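Local structure of TatD-related deoxyribonuclease (1J6O) at residues Q118-V121 with F122-I126; K193-A196 with L197-V200. The protein probably hydrolyses phosphodiester bonds in DNA as a metal-dependent nuclease of the TatD family. One frame throughout, in Å; residues are numbered along the deposited sequence.

Contact 1 of 2, residues Q118-V121 with F122-I126; sequences QKRV and FVEQI
R120 and E124, one helical turn apart, form a salt bridge in which NH2 of R120 lies 2.7 Å from OE1 of E124. The carboxylate approaches over one face of the guanidinium, offset toward its rim, and the two planes stand 69° apart; with OE1 well out of the guanidinium plane, the attraction is one of charge, with no N-H directed at it. R120 gets there by placing CG between its backbone N and carbonyl carbon (chi1 78°) and bending at chi2 and chi3, which turns the guanidinium beside the carboxylate that E124 extends back from the next turn. An alanine in place of E124 removes the carboxylate, and the R120 guanidinium, without its anionic mate, would probably be freer to swing about its bent chain. One residue further along, V121 O accepts from N and NE2 of Q125, which come from opposite faces of the carbonyl plane; the side-chain bond, 3.3 Å from NE2 to O, arrives from above that plane. Helix 115-132 connects strands 98-107 and 136-141 in a beta-alpha-beta unit of the TIM-type barrel. On its strand-facing side the ring of F122 touches T104 and L106, and CD1 of I126 sits 3.5 Å above its plane, over the centre. V73 N fixes the other end of the Q125 amide by donating to OE1, while F85 of helix 85-92 packs against R120, V121 and E124.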
ATOM      1  N   GLN A 118      -0.931  13.110  14.831  1.00 11.06           N
ATOM      2  CA  GLN A 118      -0.637  12.206  13.695  1.00 11.45           C
ATOM      3  C   GLN A 118       0.834  11.801  13.750  1.00 11.84           C
ATOM      4  O   GLN A 118       1.196  10.630  13.585  1.00  9.52           O
ATOM      5  CB  GLN A 118      -0.870  12.914  12.361  1.00 10.27           C
ATOM      6  CG  GLN A 118      -2.337  13.133  12.016  1.00  8.86           C
ATOM      7  CD  GLN A 118      -2.480  13.666  10.629  1.00 10.91           C
ATOM      8  OE1 GLN A 118      -1.766  13.233   9.714  1.00  8.73           O
ATOM      9  NE2 GLN A 118      -3.410  14.610  10.442  1.00 10.82           N
ATOM     10  N   LYS A 119       1.690  12.800  13.943  1.00 10.20           N
ATOM     11  CA  LYS A 119       3.122  12.548  14.019  1.00 10.51           C
ATOM     12  C   LYS A 119       3.495  11.541  15.097  1.00 11.20           C
ATOM     13  O   LYS A 119       4.271  10.637  14.826  1.00  9.24           O
ATOM     14  CB  LYS A 119       3.890  13.845  14.274  1.00 14.48           C
ATOM     15  CG  LYS A 119       3.998  14.725  13.077  1.00 18.01           C
ATOM     16  CD  LYS A 119       4.697  16.014  13.494  1.00 22.54           C
ATOM     17  CE  LYS A 119       5.051  16.907  12.336  1.00 24.29           C
ATOM     18  NZ  LYS A 119       5.834  18.083  12.878  1.00 27.79           N
ATOM     19  N   ARG A 120       2.939  11.656  16.307  1.00 11.59           N
ATOM     20  CA  ARG A 120       3.323  10.692  17.330  1.00 14.16           C
ATOM     21  C   ARG A 120       2.868   9.264  17.032  1.00 13.09           C
ATOM     22  O   ARG A 120       3.606   8.308  17.274  1.00 12.87           O
ATOM     23  CB  ARG A 120       2.843  11.127  18.726  1.00 18.03           C
ATOM     24  CG  ARG A 120       1.388  10.883  19.027  1.00 23.46           C
ATOM     25  CD  ARG A 120       1.154  10.611  20.522  1.00 28.94           C
ATOM     26  NE  ARG A 120       0.421   9.351  20.673  1.00 33.56           N
ATOM     27  CZ  ARG A 120       0.732   8.387  21.541  1.00 34.31           C
ATOM     28  NH1 ARG A 120       1.767   8.529  22.372  1.00 35.79           N
ATOM     29  NH2 ARG A 120       0.038   7.258  21.539  1.00 31.96           N
ATOM     30  N   VAL A 121       1.652   9.133  16.515  1.00 11.40           N
ATOM     31  CA  VAL A 121       1.077   7.823  16.175  1.00 10.93           C
ATOM     32  C   VAL A 121       1.863   7.177  15.026  1.00 11.20           C
ATOM     33  O   VAL A 121       2.056   5.949  15.001  1.00 10.03           O
ATOM     34  CB  VAL A 121      -0.420   7.991  15.799  1.00 10.63           C
ATOM     35  CG1 VAL A 121      -0.984   6.718  15.163  1.00 10.81           C
ATOM     36  CG2 VAL A 121      -1.229   8.350  17.072  1.00 10.55           C
ATOM     37  N   PHE A 122       2.319   8.007  14.093  1.00 10.54           N
ATOM     38  CA  PHE A 122       3.099   7.551  12.932  1.00  9.89           C
ATOM     39  C   PHE A 122       4.461   7.088  13.454  1.00 11.67           C
ATOM     40  O   PHE A 122       4.944   6.003  13.136  1.00 10.12           O
ATOM     41  CB  PHE A 122       3.257   8.711  11.952  1.00 10.01           C
ATOM     42  CG  PHE A 122       4.109   8.395  10.732  1.00  8.99           C
ATOM     43  CD1 PHE A 122       4.104   7.127  10.153  1.00 11.65           C
ATOM     44  CD2 PHE A 122       4.809   9.406  10.096  1.00 11.02           C
ATOM     45  CE1 PHE A 122       4.776   6.884   8.951  1.00 12.31           C
ATOM     46  CE2 PHE A 122       5.495   9.181   8.877  1.00 12.51           C
ATOM     47  CZ  PHE A 122       5.473   7.916   8.304  1.00 13.11           C
ATOM     48  N   VAL A 123       5.079   7.920  14.291  1.00 12.28           N
ATOM     49  CA  VAL A 123       6.376   7.556  14.842  1.00 13.04           C
ATOM     50  C   VAL A 123       6.301   6.249  15.624  1.00  9.85           C
ATOM     51  O   VAL A 123       7.161   5.392  15.498  1.00 10.77           O
ATOM     52  CB  VAL A 123       6.922   8.683  15.764  1.00 13.60           C
ATOM     53  CG1 VAL A 123       8.095   8.166  16.593  1.00 16.17           C
ATOM     54  CG2 VAL A 123       7.361   9.861  14.918  1.00 16.30           C
ATOM     55  N   GLU A 124       5.262   6.074  16.421  1.00  9.87           N
ATOM     56  CA  GLU A 124       5.140   4.858  17.186  1.00 10.68           C
ATOM     57  C   GLU A 124       4.986   3.601  16.331  1.00 10.53           C
ATOM     58  O   GLU A 124       5.466   2.532  16.717  1.00 10.39           O
ATOM     59  CB  GLU A 124       3.996   5.001  18.189  1.00 13.28           C
ATOM     60  CG  GLU A 124       4.184   6.258  19.050  1.00 18.00           C
ATOM     61  CD  GLU A 124       3.300   6.331  20.281  1.00 23.30           C
ATOM     62  OE1 GLU A 124       2.088   6.092  20.155  1.00 25.79           O
ATOM     63  OE2 GLU A 124       3.820   6.657  21.382  1.00 26.41           O
ATOM     64  N   GLN A 125       4.358   3.724  15.168  1.00  9.55           N
ATOM     65  CA  GLN A 125       4.184   2.555  14.301  1.00  7.40           C
ATOM     66  C   GLN A 125       5.487   2.262  13.542  1.00  6.93           C
ATOM     67  O   GLN A 125       5.824   1.090  13.266  1.00  6.63           O
ATOM     68  CB  GLN A 125       3.019   2.780  13.359  1.00  5.81           C
ATOM     69  CG  GLN A 125       1.698   2.661  14.111  1.00  7.11           C
ATOM     70  CD  GLN A 125       0.499   2.910  13.233  1.00  8.31           C
ATOM     71  OE1 GLN A 125       0.031   2.007  12.532  1.00 10.44           O
ATOM     72  NE2 GLN A 125      -0.003   4.132  13.255  1.00 11.02           N
ATOM     73  N   ILE A 126       6.214   3.325  13.196  1.00  7.09           N
ATOM     74  CA  ILE A 126       7.480   3.157  12.504  1.00  8.56           C
ATOM     75  C   ILE A 126       8.367   2.398  13.497  1.00 10.24           C
ATOM     76  O   ILE A 126       9.088   1.462  13.121  1.00  9.20           O
ATOM     77  CB  ILE A 126       8.120   4.532  12.210  1.00  9.68           C
ATOM     78  CG1 ILE A 126       7.351   5.221  11.089  1.00  5.90           C
ATOM     79  CG2 ILE A 126       9.603   4.369  11.891  1.00 10.08           C
ATOM     80  CD1 ILE A 126       7.804   6.676  10.884  1.00  9.39           C
TER

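Contact 2 of 2, residues K193-A196 with L197-V200; sequences KNEA and LREV
The carbonyls of E195 and A196 receive the amides of E199 and V200 in the first regular i to i+4 bonds of helix 195-204, with 3.1 Å from E199 N to E195 O and 3.0 Å from V200 N to A196 O. One residue earlier the pattern is slacker: R198 N to N194 O is straight, at 170°, but weak at 3.4 Å. N194 holds the N-cap position and is the centre of an inverse gamma turn, closed by a weak bond from E195 N to K193 O; its side chain makes no capping bond, and its ND2 donates instead to P188 O. R198 sends its side chain back over this start of the helix. CG stands beside the backbone N (chi1 -80°) and the chain bends at chi3, laying one face of the guanidinium over N194 O, which is 3.5 Å above the plane and offset toward the rim. NH2 also forms a long salt bridge to OE1 of E195, at 3.6 Å, with guanidinium and carboxylate planes 67° apart. The helix links strands 181-185 and 209-211 in a beta-alpha-beta unit of the barrel; L197 meets V189 in the preceding loop and V200 meets F166. NH1 of R198 donates to Y191 O and V189 O, and NH2 to P192 O; these three hydrogen bonds to loop carbonyls probably set the place of the guanidinium, and the long pairing with E195 is likely to add a modest electrostatic pull.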
ATOM      1  N   LYS A 193      -6.011  13.553 -16.733  1.00 26.48           N
ATOM      2  CA  LYS A 193      -5.532  14.748 -16.056  1.00 27.77           C
ATOM      3  C   LYS A 193      -4.213  14.596 -15.316  1.00 28.06           C
ATOM      4  O   LYS A 193      -3.490  15.575 -15.142  1.00 28.46           O
ATOM      5  N   ASN A 194      -3.884  13.373 -14.896  1.00 28.36           N
ATOM      6  CA  ASN A 194      -2.638  13.134 -14.166  1.00 27.99           C
ATOM      7  C   ASN A 194      -1.367  12.981 -14.974  1.00 28.02           C
ATOM      8  O   ASN A 194      -0.661  11.984 -14.864  1.00 26.13           O
ATOM      9  CB  ASN A 194      -2.788  11.927 -13.236  1.00 28.43           C
ATOM     10  CG  ASN A 194      -3.764  12.194 -12.114  1.00 30.74           C
ATOM     11  OD1 ASN A 194      -3.923  13.341 -11.678  1.00 29.87           O
ATOM     12  ND2 ASN A 194      -4.423  11.142 -11.629  1.00 31.58           N
ATOM     13  N   GLU A 195      -1.075  14.000 -15.772  1.00 28.99           N
ATOM     14  CA  GLU A 195       0.112  14.022 -16.617  1.00 29.54           C
ATOM     15  C   GLU A 195       1.350  13.943 -15.733  1.00 27.73           C
ATOM     16  O   GLU A 195       2.306  13.257 -16.057  1.00 29.03           O
ATOM     17  CB  GLU A 195       0.157  15.333 -17.400  1.00 30.68           C
ATOM     18  CG  GLU A 195      -1.176  15.736 -18.008  1.00 34.20           C
ATOM     19  CD  GLU A 195      -1.376  15.162 -19.393  1.00 36.70           C
ATOM     20  OE1 GLU A 195      -0.520  14.363 -19.840  1.00 39.19           O
ATOM     21  OE2 GLU A 195      -2.389  15.514 -20.039  1.00 38.98           O
ATOM     22  N   ALA A 196       1.321  14.652 -14.609  1.00 27.94           N
ATOM     23  CA  ALA A 196       2.455  14.657 -13.687  1.00 26.84           C
ATOM     24  C   ALA A 196       2.872  13.275 -13.194  1.00 26.79           C
ATOM     25  O   ALA A 196       4.056  12.903 -13.277  1.00 26.06           O
ATOM     26  CB  ALA A 196       2.157  15.553 -12.493  1.00 28.46           C
ATOM     27  N   LEU A 197       1.909  12.516 -12.670  1.00 24.51           N
ATOM     28  CA  LEU A 197       2.209  11.180 -12.164  1.00 22.61           C
ATOM     29  C   LEU A 197       2.861  10.307 -13.229  1.00 20.81           C
ATOM     30  O   LEU A 197       3.840   9.606 -12.958  1.00 21.44           O
ATOM     31  CB  LEU A 197       0.935  10.493 -11.663  1.00 23.08           C
ATOM     32  CG  LEU A 197       1.181   9.142 -10.971  1.00 24.37           C
ATOM     33  CD1 LEU A 197       2.128   9.344  -9.804  1.00 23.22           C
ATOM     34  CD2 LEU A 197      -0.141   8.525 -10.490  1.00 24.13           C
ATOM     35  N   ARG A 198       2.314  10.333 -14.440  1.00 19.84           N
ATOM     36  CA  ARG A 198       2.868   9.531 -15.518  1.00 19.18           C
ATOM     37  C   ARG A 198       4.328   9.906 -15.789  1.00 20.30           C
ATOM     38  O   ARG A 198       5.176   9.038 -16.038  1.00 18.82           O
ATOM     39  CB  ARG A 198       2.028   9.675 -16.791  1.00 19.07           C
ATOM     40  CG  ARG A 198       0.760   8.818 -16.786  1.00 20.20           C
ATOM     41  CD  ARG A 198       0.061   8.758 -18.167  1.00 19.52           C
ATOM     42  NE  ARG A 198      -0.616  10.009 -18.530  1.00 19.71           N
ATOM     43  CZ  ARG A 198      -1.744  10.463 -17.979  1.00 21.38           C
ATOM     44  NH1 ARG A 198      -2.370   9.788 -17.017  1.00 21.42           N
ATOM     45  NH2 ARG A 198      -2.267  11.599 -18.404  1.00 21.79           N
ATOM     46  N   GLU A 199       4.627  11.198 -15.727  1.00 21.02           N
ATOM     47  CA  GLU A 199       5.997  11.639 -15.971  1.00 22.05           C
ATOM     48  C   GLU A 199       6.899  11.074 -14.859  1.00 21.36           C
ATOM     49  O   GLU A 199       8.054  10.711 -15.110  1.00 21.50           O
ATOM     50  CB  GLU A 199       6.063  13.169 -16.015  1.00 24.14           C
ATOM     51  CG  GLU A 199       7.431  13.742 -16.430  1.00 27.60           C
ATOM     52  CD  GLU A 199       7.931  13.240 -17.802  1.00 30.16           C
ATOM     53  OE1 GLU A 199       7.128  13.184 -18.776  1.00 31.65           O
ATOM     54  OE2 GLU A 199       9.140  12.908 -17.913  1.00 32.65           O
ATOM     55  N   VAL A 200       6.369  10.990 -13.639  1.00 20.50           N
ATOM     56  CA  VAL A 200       7.130  10.458 -12.498  1.00 19.80           C
ATOM     57  C   VAL A 200       7.440   8.978 -12.732  1.00 19.36           C
ATOM     58  O   VAL A 200       8.563   8.505 -12.524  1.00 20.77           O
ATOM     59  CB  VAL A 200       6.337  10.567 -11.177  1.00 20.35           C
ATOM     60  CG1 VAL A 200       7.078   9.832 -10.077  1.00 22.41           C
ATOM     61  CG2 VAL A 200       6.156  12.030 -10.790  1.00 20.18           C
TER

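How the contacts relate
Contacts 1 and 2 lie in different beta-alpha-beta units of one barrel, with centres 30 Å apart and nearest atoms about 18 Å apart, so neither touches the other. Contact 1 is in the body of its helix, contact 2 at the start of another. Their relation to the predicted two-metal site also differs. In contact 1 the side chains of Q118 and Q125 come to about 7 Å from those of H139 and E103 respectively, whereas in contact 2 the side chain of L197 remains about 11 Å from those of H164 and D214. By these distances, contact 1 brings its nearest side chains closer to the predicted metal ligands than contact 2 does.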